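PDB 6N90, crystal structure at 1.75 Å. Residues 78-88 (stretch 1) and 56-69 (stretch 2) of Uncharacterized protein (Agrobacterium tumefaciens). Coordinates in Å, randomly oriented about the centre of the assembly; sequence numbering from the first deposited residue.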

ATOM      1  N   ARG A  78       2.355  -3.266 -11.815  1.00 20.76           N
ATOM      2  CA  ARG A  78       2.068  -2.514 -10.578  1.00 20.79           C
ATOM      3  C   ARG A  78       0.825  -1.644 -10.731  1.00 22.25           C
ATOM      4  O   ARG A  78       0.504  -1.174 -11.828  1.00 21.37           O
ATOM      5  CB  ARG A  78       3.278  -1.655 -10.171  1.00 22.92           C
ATOM      6  CG  ARG A  78       3.606  -0.546 -11.187  1.00 25.19           C
ATOM      7  CD  ARG A  78       4.917   0.170 -10.857  1.00 30.69           C
ATOM      8  NE  ARG A  78       5.136   1.314 -11.742  1.00 32.58           N
ATOM      9  CZ  ARG A  78       5.730   1.247 -12.932  1.00 30.85           C
ATOM     10  NH1 ARG A  78       6.175   0.089 -13.400  1.00 30.77           N
ATOM     11  NH2 ARG A  78       5.872   2.347 -13.657  1.00 28.62           N
ATOM     12  N   LEU A  79       0.079  -1.479  -9.639  1.00 17.39           N
ATOM     13  CA  LEU A  79      -1.016  -0.530  -9.614  1.00 18.36           C
ATOM     14  C   LEU A  79      -0.549   0.620  -8.756  1.00 18.34           C
ATOM     15  O   LEU A  79      -0.181   0.411  -7.607  1.00 16.86           O
ATOM     16  CB  LEU A  79      -2.296  -1.138  -9.026  1.00 18.58           C
ATOM     17  CG  LEU A  79      -3.533  -0.241  -9.153  1.00 24.23           C
ATOM     18  CD1 LEU A  79      -4.784  -1.083  -9.289  1.00 29.56           C
ATOM     19  CD2 LEU A  79      -3.662   0.656  -7.946  1.00 24.83           C
ATOM     20  N   GLU A  80      -0.560   1.822  -9.322  1.00 16.53           N
ATOM     21  CA  GLU A  80      -0.131   3.018  -8.597  1.00 20.15           C
ATOM     22  C   GLU A  80      -1.369   3.780  -8.193  1.00 18.30           C
ATOM     23  O   GLU A  80      -2.142   4.185  -9.063  1.00 17.36           O
ATOM     24  CB  GLU A  80       0.738   3.931  -9.468  1.00 24.40           C
ATOM     25  CG  GLU A  80       2.189   3.558  -9.645  1.00 29.39           C
ATOM     26  CD  GLU A  80       2.871   4.502 -10.626  1.00 36.96           C
ATOM     27  OE1 GLU A  80       3.754   5.277 -10.195  1.00 39.13           O
ATOM     28  OE2 GLU A  80       2.515   4.468 -11.824  1.00 45.13           O
ATOM     29  N   VAL A  81      -1.560   3.997  -6.893  1.00 18.48           N
ATOM     30  CA  VAL A  81      -2.667   4.825  -6.430  1.00 19.09           C
ATOM     31  C   VAL A  81      -2.208   6.270  -6.270  1.00 19.58           C
ATOM     32  O   VAL A  81      -1.294   6.553  -5.495  1.00 19.77           O
ATOM     33  CB  VAL A  81      -3.228   4.332  -5.090  1.00 19.00           C
ATOM     34  CG1 VAL A  81      -4.426   5.223  -4.636  1.00 18.22           C
ATOM     35  CG2 VAL A  81      -3.590   2.863  -5.193  1.00 20.43           C
ATOM     36  N   ILE A  82      -2.867   7.167  -6.992  1.00 22.30           N
ATOM     37  CA  ILE A  82      -2.528   8.578  -7.029  1.00 24.66           C
ATOM     38  C   ILE A  82      -3.380   9.366  -6.045  1.00 22.59           C
ATOM     39  O   ILE A  82      -2.895  10.301  -5.403  1.00 19.99           O
ATOM     40  CB  ILE A  82      -2.710   9.142  -8.461  1.00 29.38           C
ATOM     41  CG1 ILE A  82      -1.978   8.248  -9.458  1.00 33.56           C
ATOM     42  CG2 ILE A  82      -2.207  10.571  -8.558  1.00 35.82           C
ATOM     43  CD1 ILE A  82      -0.525   8.029  -9.123  1.00 33.09           C
ATOM     44  N   GLN A  83      -4.647   8.980  -5.922  1.00 19.83           N
ATOM     45  CA  GLN A  83      -5.572   9.652  -5.004  1.00 21.32           C
ATOM     46  C   GLN A  83      -6.645   8.675  -4.507  1.00 19.01           C
ATOM     47  O   GLN A  83      -7.033   7.778  -5.240  1.00 17.12           O
ATOM     48  CB  GLN A  83      -6.194  10.876  -5.723  1.00 24.13           C
ATOM     49  CG  GLN A  83      -7.658  11.178  -5.461  1.00 29.63           C
ATOM     50  CD  GLN A  83      -8.181  12.292  -6.371  1.00 33.04           C
ATOM     51  OE1 GLN A  83      -7.421  12.915  -7.131  1.00 33.86           O
ATOM     52  NE2 GLN A  83      -9.481  12.534  -6.311  1.00 35.47           N
ATOM     53  N   CYS A  84      -7.127   8.829  -3.275  1.00 17.36           N
ATOM     54  CA  CYS A  84      -8.272   8.045  -2.820  1.00 18.14           C
ATOM     55  C   CYS A  84      -9.182   8.910  -1.931  1.00 18.89           C
ATOM     56  O   CYS A  84      -9.737   8.459  -0.916  1.00 19.06           O
ATOM     57  CB  CYS A  84      -7.814   6.770  -2.078  1.00 19.12           C
ATOM     58  SG  CYS A  84      -6.967   7.081  -0.520  1.00 20.28           S
ATOM     59  N   ARG A  85      -9.330  10.166  -2.343  1.00 19.18           N
ATOM     60  CA  ARG A  85     -10.099  11.160  -1.603  1.00 19.55           C
ATOM     61  C   ARG A  85     -10.338  12.363  -2.517  1.00 19.52           C
ATOM     62  O   ARG A  85      -9.460  12.721  -3.292  1.00 19.17           O
ATOM     63  CB  ARG A  85      -9.347  11.580  -0.335  1.00 20.03           C
ATOM     64  CG  ARG A  85     -10.174  12.377   0.674  1.00 20.96           C
ATOM     65  CD  ARG A  85      -9.352  12.599   1.939  1.00 21.44           C
ATOM     66  NE  ARG A  85      -9.997  13.517   2.874  1.00 22.37           N
ATOM     67  CZ  ARG A  85      -9.337  14.243   3.774  1.00 19.61           C
ATOM     68  NH1 ARG A  85      -8.020  14.172   3.864  1.00 20.49           N
ATOM     69  NH2 ARG A  85     -10.001  15.055   4.579  1.00 21.79           N
ATOM     70  N   PHE A  86     -11.526  12.953  -2.427  1.00 18.32           N
ATOM     71  CA  PHE A  86     -11.914  14.148  -3.192  1.00 20.93           C
ATOM     72  C   PHE A  86     -12.119  13.893  -4.686  1.00 25.95           C
ATOM     73  O   PHE A  86     -11.883  12.790  -5.189  1.00 22.72           O
ATOM     74  CB  PHE A  86     -10.883  15.274  -3.013  1.00 19.64           C
ATOM     75  CG  PHE A  86     -10.644  15.637  -1.577  1.00 18.64           C
ATOM     76  CD1 PHE A  86     -11.707  16.013  -0.762  1.00 20.08           C
ATOM     77  CD2 PHE A  86      -9.366  15.608  -1.049  1.00 18.36           C
ATOM     78  CE1 PHE A  86     -11.492  16.341   0.556  1.00 19.42           C
ATOM     79  CE2 PHE A  86      -9.144  15.931   0.267  1.00 20.05           C
ATOM     80  CZ  PHE A  86     -10.214  16.287   1.075  1.00 20.68           C
ATOM     81  N   HIS A  87     -12.575  14.925  -5.393  1.00 27.77           N
ATOM     82  CA  HIS A  87     -12.669  14.858  -6.857  1.00 32.65           C
ATOM     83  C   HIS A  87     -11.283  14.951  -7.501  1.00 35.42           C
ATOM     84  O   HIS A  87     -10.346  15.448  -6.871  1.00 34.08           O
ATOM     85  CB  HIS A  87     -13.593  15.960  -7.378  1.00 38.71           C
ATOM     86  CG  HIS A  87     -15.045  15.688  -7.127  1.00 44.63           C
ATOM     87  ND1 HIS A  87     -15.805  14.899  -7.958  1.00 50.43           N
ATOM     88  CD2 HIS A  87     -15.870  16.099  -6.131  1.00 45.86           C
ATOM     89  CE1 HIS A  87     -17.042  14.832  -7.488  1.00 50.81           C
ATOM     90  NE2 HIS A  87     -17.106  15.552  -6.383  1.00 50.49           N
ATOM     91  N   TYR A  88     -11.184  14.497  -8.758  1.00 30.00           N
ATOM     92  CA  TYR A  88      -9.917  14.099  -9.415  1.00 30.00           C
ATOM     93  C   TYR A  88      -8.644  14.826  -9.022  1.00 30.00           C
ATOM     94  O   TYR A  88      -7.561  14.466  -9.519  1.00 30.00           O
ATOM     95  CB  TYR A  88     -10.043  14.210 -10.947  1.00 30.00           C
ATOM     96  CG  TYR A  88     -11.087  13.291 -11.498  1.00 30.00           C
ATOM     97  CD1 TYR A  88     -11.354  12.114 -10.845  1.00 30.00           C
ATOM     98  CD2 TYR A  88     -11.791  13.572 -12.680  1.00 30.00           C
ATOM     99  CE1 TYR A  88     -12.297  11.270 -11.281  1.00 30.00           C
ATOM    100  CE2 TYR A  88     -12.769  12.677 -13.157  1.00 30.00           C
ATOM    101  CZ  TYR A  88     -12.993  11.518 -12.439  1.00 30.00           C
ATOM    102  OH  TYR A  88     -13.915  10.566 -12.805  1.00 30.00           O
TER
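Stretch 2 56-69: WSRRITAEHRFVYR

The pairing of these two strands is offset by a β-bulge: between Val81 and Gln83 the register slips by one residue, and the single carbonyl of Val67 serves two amides. Ile82 N binds Val67 O at 2.8 Å, while Gln83 N reaches the same Val67 O only weakly, at 3.4 Å. The bulge is made by Ile82, whose psi of -38° departs from the extended values of its neighbours.

Around it, stretch 2 runs antiparallel to stretch 1. The axes of strands 78-84 and 64-69 cross at 152° and approach to 4.6 Å. Before the bulge, Glu80 pairs with Arg69 through Glu80 N to Arg69 O (2.8 Å) and Arg69 N to Glu80 O (3.0 Å); beyond it, Val67 N donates to Gln83 O at 3.0 Å. Val81 lies opposite Tyr68, their CA atoms 4.5 Å apart.

Stretch 2 forms its own hairpin, strand 56-59 bonding to the strand that holds Phe66 and Tyr68, so the latter is flanked by Trp56-Arg59 as well as by stretch 1.

The sheet's two faces differ in character. Val81 and Phe66 share the buried one, where Val81 CG2 meets Phe66 CE1 at 3.9 Å; branched and aromatic groups fill such space without leaving polar atoms unpaired. On the other, Glu80 and Arg69 have opposite charges and form a salt bridge, Glu80 OE2 to Arg69 NH2 at 3.0 Å.

Past the strand, stretch 1 remains attached through its loop. Phe86 N donates to the ring nitrogen His64 ND1 (2.8 Å), histidine here serving as acceptor, and Arg65 N returns a bond to Phe86 O (2.9 Å). His87 NE2 donates to Glu63 OE1 at 2.9 Å. Finally, water 1 joins Tyr88 OH (2.6 Å), Ser57 OG (2.9 Å) and Arg65 NH1 (2.7 Å), accepting from the arginine.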

ATOM      1  N   TRP A  56      -6.558   6.426 -14.671  1.00 23.25           N
ATOM      2  CA  TRP A  56      -7.955   6.040 -14.654  1.00 24.78           C
ATOM      3  C   TRP A  56      -8.569   6.424 -13.322  1.00 21.60           C
ATOM      4  O   TRP A  56      -7.854   6.597 -12.331  1.00 20.66           O
ATOM      5  CB  TRP A  56      -8.103   4.543 -14.887  1.00 26.78           C
ATOM      6  CG  TRP A  56      -7.964   4.187 -16.306  1.00 28.96           C
ATOM      7  CD1 TRP A  56      -6.827   4.220 -17.056  1.00 30.00           C
ATOM      8  CD2 TRP A  56      -9.009   3.742 -17.167  1.00 28.24           C
ATOM      9  NE1 TRP A  56      -7.108   3.825 -18.346  1.00 30.42           N
ATOM     10  CE2 TRP A  56      -8.445   3.524 -18.434  1.00 30.66           C
ATOM     11  CE3 TRP A  56     -10.376   3.517 -16.989  1.00 27.42           C
ATOM     12  CZ2 TRP A  56      -9.203   3.080 -19.525  1.00 30.40           C
ATOM     13  CZ3 TRP A  56     -11.130   3.077 -18.071  1.00 30.85           C
ATOM     14  CH2 TRP A  56     -10.539   2.861 -19.318  1.00 30.38           C
ATOM     15  N   SER A  57      -9.878   6.533 -13.298  1.00 22.37           N
ATOM     16  CA  SER A  57     -10.590   6.891 -12.097  1.00 24.31           C
ATOM     17  C   SER A  57     -11.829   6.047 -11.827  1.00 24.30           C
ATOM     18  O   SER A  57     -12.507   5.701 -12.739  1.00 28.54           O
ATOM     19  CB  SER A  57     -10.985   8.353 -12.186  1.00 25.29           C
ATOM     20  OG  SER A  57     -11.730   8.764 -11.097  1.00 30.21           O
ATOM     21  N   ARG A  58     -12.058   5.666 -10.584  1.00 22.56           N
ATOM     22  CA  ARG A  58     -13.287   4.996 -10.194  1.00 24.48           C
ATOM     23  C   ARG A  58     -13.927   5.728  -9.009  1.00 26.15           C
ATOM     24  O   ARG A  58     -13.244   6.397  -8.225  1.00 22.17           O
ATOM     25  CB  ARG A  58     -13.020   3.538  -9.817  1.00 23.61           C
ATOM     26  CG  ARG A  58     -12.501   2.682 -10.940  1.00 22.57           C
ATOM     27  CD  ARG A  58     -11.960   1.345 -10.383  1.00 21.58           C
ATOM     28  NE  ARG A  58     -11.302   0.556 -11.414  1.00 20.11           N
ATOM     29  CZ  ARG A  58     -11.705  -0.651 -11.794  1.00 21.24           C
ATOM     30  NH1 ARG A  58     -12.766  -1.224 -11.203  1.00 20.26           N
ATOM     31  NH2 ARG A  58     -11.023  -1.298 -12.734  1.00 20.62           N
ATOM     32  N   ARG A  59     -15.239   5.590  -8.893  1.00 25.19           N
ATOM     33  CA  ARG A  59     -15.981   6.173  -7.786  1.00 28.49           C
ATOM     34  C   ARG A  59     -15.826   5.391  -6.490  1.00 26.03           C
ATOM     35  O   ARG A  59     -16.094   4.197  -6.435  1.00 29.06           O
ATOM     36  CB  ARG A  59     -17.468   6.254  -8.137  1.00 31.48           C
ATOM     37  CG  ARG A  59     -17.811   7.320  -9.146  1.00 39.24           C
ATOM     38  CD  ARG A  59     -18.875   8.253  -8.600  1.00 46.67           C
ATOM     39  NE  ARG A  59     -20.134   7.570  -8.320  1.00 47.73           N
ATOM     40  CZ  ARG A  59     -21.300   8.196  -8.219  1.00 54.90           C
ATOM     41  NH1 ARG A  59     -21.355   9.514  -8.387  1.00 54.05           N
ATOM     42  NH2 ARG A  59     -22.409   7.510  -7.960  1.00 57.88           N
ATOM     43  N   ILE A  60     -15.423   6.071  -5.428  1.00 25.02           N
ATOM     44  CA  ILE A  60     -15.584   5.526  -4.094  1.00 25.64           C
ATOM     45  C   ILE A  60     -16.981   5.925  -3.631  1.00 26.60           C
ATOM     46  O   ILE A  60     -17.796   5.082  -3.267  1.00 28.01           O
ATOM     47  CB  ILE A  60     -14.520   6.058  -3.127  1.00 24.44           C
ATOM     48  CG1 ILE A  60     -13.126   5.940  -3.740  1.00 22.29           C
ATOM     49  CG2 ILE A  60     -14.573   5.345  -1.767  1.00 23.78           C
ATOM     50  CD1 ILE A  60     -12.059   6.643  -2.852  1.00 23.29           C
ATOM     51  N   THR A  61     -17.217   7.234  -3.601  1.00 30.25           N
ATOM     52  CA  THR A  61     -18.560   7.807  -3.471  1.00 30.06           C
ATOM     53  C   THR A  61     -18.691   8.922  -4.497  1.00 29.19           C
ATOM     54  O   THR A  61     -17.771   9.145  -5.272  1.00 28.42           O
ATOM     55  CB  THR A  61     -18.825   8.365  -2.072  1.00 29.26           C
ATOM     56  OG1 THR A  61     -17.934   9.462  -1.811  1.00 30.18           O
ATOM     57  CG2 THR A  61     -18.616   7.294  -1.038  1.00 29.45           C
ATOM     58  N   ALA A  62     -19.815   9.638  -4.496  1.00 32.05           N
ATOM     59  CA  ALA A  62     -19.994  10.723  -5.459  1.00 35.33           C
ATOM     60  C   ALA A  62     -18.930  11.804  -5.257  1.00 36.15           C
ATOM     61  O   ALA A  62     -18.464  12.421  -6.221  1.00 39.97           O
ATOM     62  CB  ALA A  62     -21.385  11.314  -5.348  1.00 36.99           C
ATOM     63  N   GLU A  63     -18.525  12.008  -4.004  1.00 33.24           N
ATOM     64  CA  GLU A  63     -17.589  13.080  -3.670  1.00 32.53           C
ATOM     65  C   GLU A  63     -16.124  12.641  -3.612  1.00 30.54           C
ATOM     66  O   GLU A  63     -15.235  13.480  -3.464  1.00 24.80           O
ATOM     67  CB  GLU A  63     -17.970  13.719  -2.332  1.00 38.81           C
ATOM     68  CG  GLU A  63     -19.219  14.604  -2.377  1.00 44.57           C
ATOM     69  CD  GLU A  63     -19.196  15.635  -3.503  1.00 45.87           C
ATOM     70  OE1 GLU A  63     -18.122  16.232  -3.761  1.00 38.21           O
ATOM     71  OE2 GLU A  63     -20.261  15.860  -4.121  1.00 55.40           O
ATOM     72  N   HIS A  64     -15.862  11.341  -3.735  1.00 22.64           N
ATOM     73  CA  HIS A  64     -14.489  10.863  -3.554  1.00 23.04           C
ATOM     74  C   HIS A  64     -14.105   9.871  -4.613  1.00 21.75           C
ATOM     75  O   HIS A  64     -14.810   8.873  -4.812  1.00 23.17           O
ATOM     76  CB  HIS A  64     -14.310  10.230  -2.168  1.00 20.25           C
ATOM     77  CG  HIS A  64     -14.536  11.193  -1.044  1.00 22.23           C
ATOM     78  ND1 HIS A  64     -13.639  12.190  -0.737  1.00 21.15           N
ATOM     79  CD2 HIS A  64     -15.563  11.322  -0.171  1.00 23.14           C
ATOM     80  CE1 HIS A  64     -14.104  12.896   0.283  1.00 24.21           C
ATOM     81  NE2 HIS A  64     -15.267  12.390   0.644  1.00 23.01           N
ATOM     82  N   ARG A  65     -12.970  10.125  -5.258  1.00 19.12           N
ATOM     83  CA  ARG A  65     -12.547   9.301  -6.380  1.00 20.49           C
ATOM     84  C   ARG A  65     -11.221   8.593  -6.119  1.00 20.06           C
ATOM     85  O   ARG A  65     -10.351   9.072  -5.360  1.00 19.55           O
ATOM     86  CB  ARG A  65     -12.444  10.149  -7.658  1.00 24.78           C
ATOM     87  CG  ARG A  65     -13.724  10.910  -8.003  1.00 26.67           C
ATOM     88  CD  ARG A  65     -14.965  10.009  -7.962  1.00 31.33           C
ATOM     89  NE  ARG A  65     -16.206  10.776  -8.091  1.00 35.68           N
ATOM     90  CZ  ARG A  65     -16.889  10.884  -9.225  1.00 40.79           C
ATOM     91  NH1 ARG A  65     -16.462  10.251 -10.310  1.00 45.74           N
ATOM     92  NH2 ARG A  65     -18.007  11.599  -9.271  1.00 41.06           N
ATOM     93  N   PHE A  66     -11.104   7.424  -6.735  1.00 19.12           N
ATOM     94  CA  PHE A  66      -9.933   6.560  -6.640  1.00 18.62           C
ATOM     95  C   PHE A  66      -9.244   6.685  -7.985  1.00 18.51           C
ATOM     96  O   PHE A  66      -9.771   6.214  -8.990  1.00 18.78           O
ATOM     97  CB  PHE A  66     -10.379   5.107  -6.313  1.00 18.13           C
ATOM     98  CG  PHE A  66      -9.272   4.060  -6.346  1.00 18.62           C
ATOM     99  CD1 PHE A  66      -8.448   3.861  -5.258  1.00 19.56           C
ATOM    100  CD2 PHE A  66      -9.114   3.234  -7.458  1.00 20.40           C
ATOM    101  CE1 PHE A  66      -7.464   2.884  -5.271  1.00 19.56           C
ATOM    102  CE2 PHE A  66      -8.107   2.264  -7.492  1.00 19.77           C
ATOM    103  CZ  PHE A  66      -7.285   2.091  -6.391  1.00 18.14           C
ATOM    104  N   VAL A  67      -8.094   7.356  -8.000  1.00 17.39           N
ATOM    105  CA  VAL A  67      -7.345   7.559  -9.235  1.00 17.40           C
ATOM    106  C   VAL A  67      -6.089   6.681  -9.206  1.00 16.09           C
ATOM    107  O   VAL A  67      -5.362   6.624  -8.208  1.00 16.92           O
ATOM    108  CB  VAL A  67      -6.986   9.050  -9.434  1.00 19.92           C
ATOM    109  CG1 VAL A  67      -6.241   9.257 -10.782  1.00 22.41           C
ATOM    110  CG2 VAL A  67      -8.250   9.909  -9.388  1.00 19.78           C
ATOM    111  N   TYR A  68      -5.840   5.993 -10.315  1.00 18.31           N
ATOM    112  CA  TYR A  68      -4.790   4.985 -10.351  1.00 18.15           C
ATOM    113  C   TYR A  68      -4.256   4.805 -11.753  1.00 19.24           C
ATOM    114  O   TYR A  68      -4.821   5.316 -12.726  1.00 19.91           O
ATOM    115  CB  TYR A  68      -5.338   3.635  -9.842  1.00 17.67           C
ATOM    116  CG  TYR A  68      -6.432   3.109 -10.754  1.00 17.89           C
ATOM    117  CD1 TYR A  68      -7.738   3.597 -10.668  1.00 18.66           C
ATOM    118  CD2 TYR A  68      -6.155   2.130 -11.705  1.00 19.74           C
ATOM    119  CE1 TYR A  68      -8.736   3.129 -11.513  1.00 20.05           C
ATOM    120  CE2 TYR A  68      -7.142   1.648 -12.534  1.00 18.11           C
ATOM    121  CZ  TYR A  68      -8.425   2.158 -12.445  1.00 19.66           C
ATOM    122  OH  TYR A  68      -9.400   1.679 -13.298  1.00 21.31           O
ATOM    123  N   ARG A  69      -3.173   4.052 -11.843  1.00 20.86           N
ATOM    124  CA  ARG A  69      -2.652   3.626 -13.129  1.00 23.44           C
ATOM    125  C   ARG A  69      -2.026   2.259 -12.967  1.00 24.19           C
ATOM    126  O   ARG A  69      -1.261   2.036 -12.044  1.00 18.58           O
ATOM    127  CB  ARG A  69      -1.621   4.638 -13.654  1.00 27.94           C
ATOM    128  CG  ARG A  69      -0.957   4.262 -14.963  1.00 36.53           C
ATOM    129  CD  ARG A  69       0.009   5.360 -15.426  1.00 35.95           C
ATOM    130  NE  ARG A  69       1.072   5.630 -14.454  1.00 41.69           N
ATOM    131  CZ  ARG A  69       1.998   6.578 -14.603  1.00 40.62           C
ATOM    132  NH1 ARG A  69       1.984   7.344 -15.681  1.00 38.02           N
ATOM    133  NH2 ARG A  69       2.938   6.764 -13.686  1.00 42.48           N
TER
HETATM  134  O   HOH W   1     -14.587   8.550 -11.341  1.00 31.84           O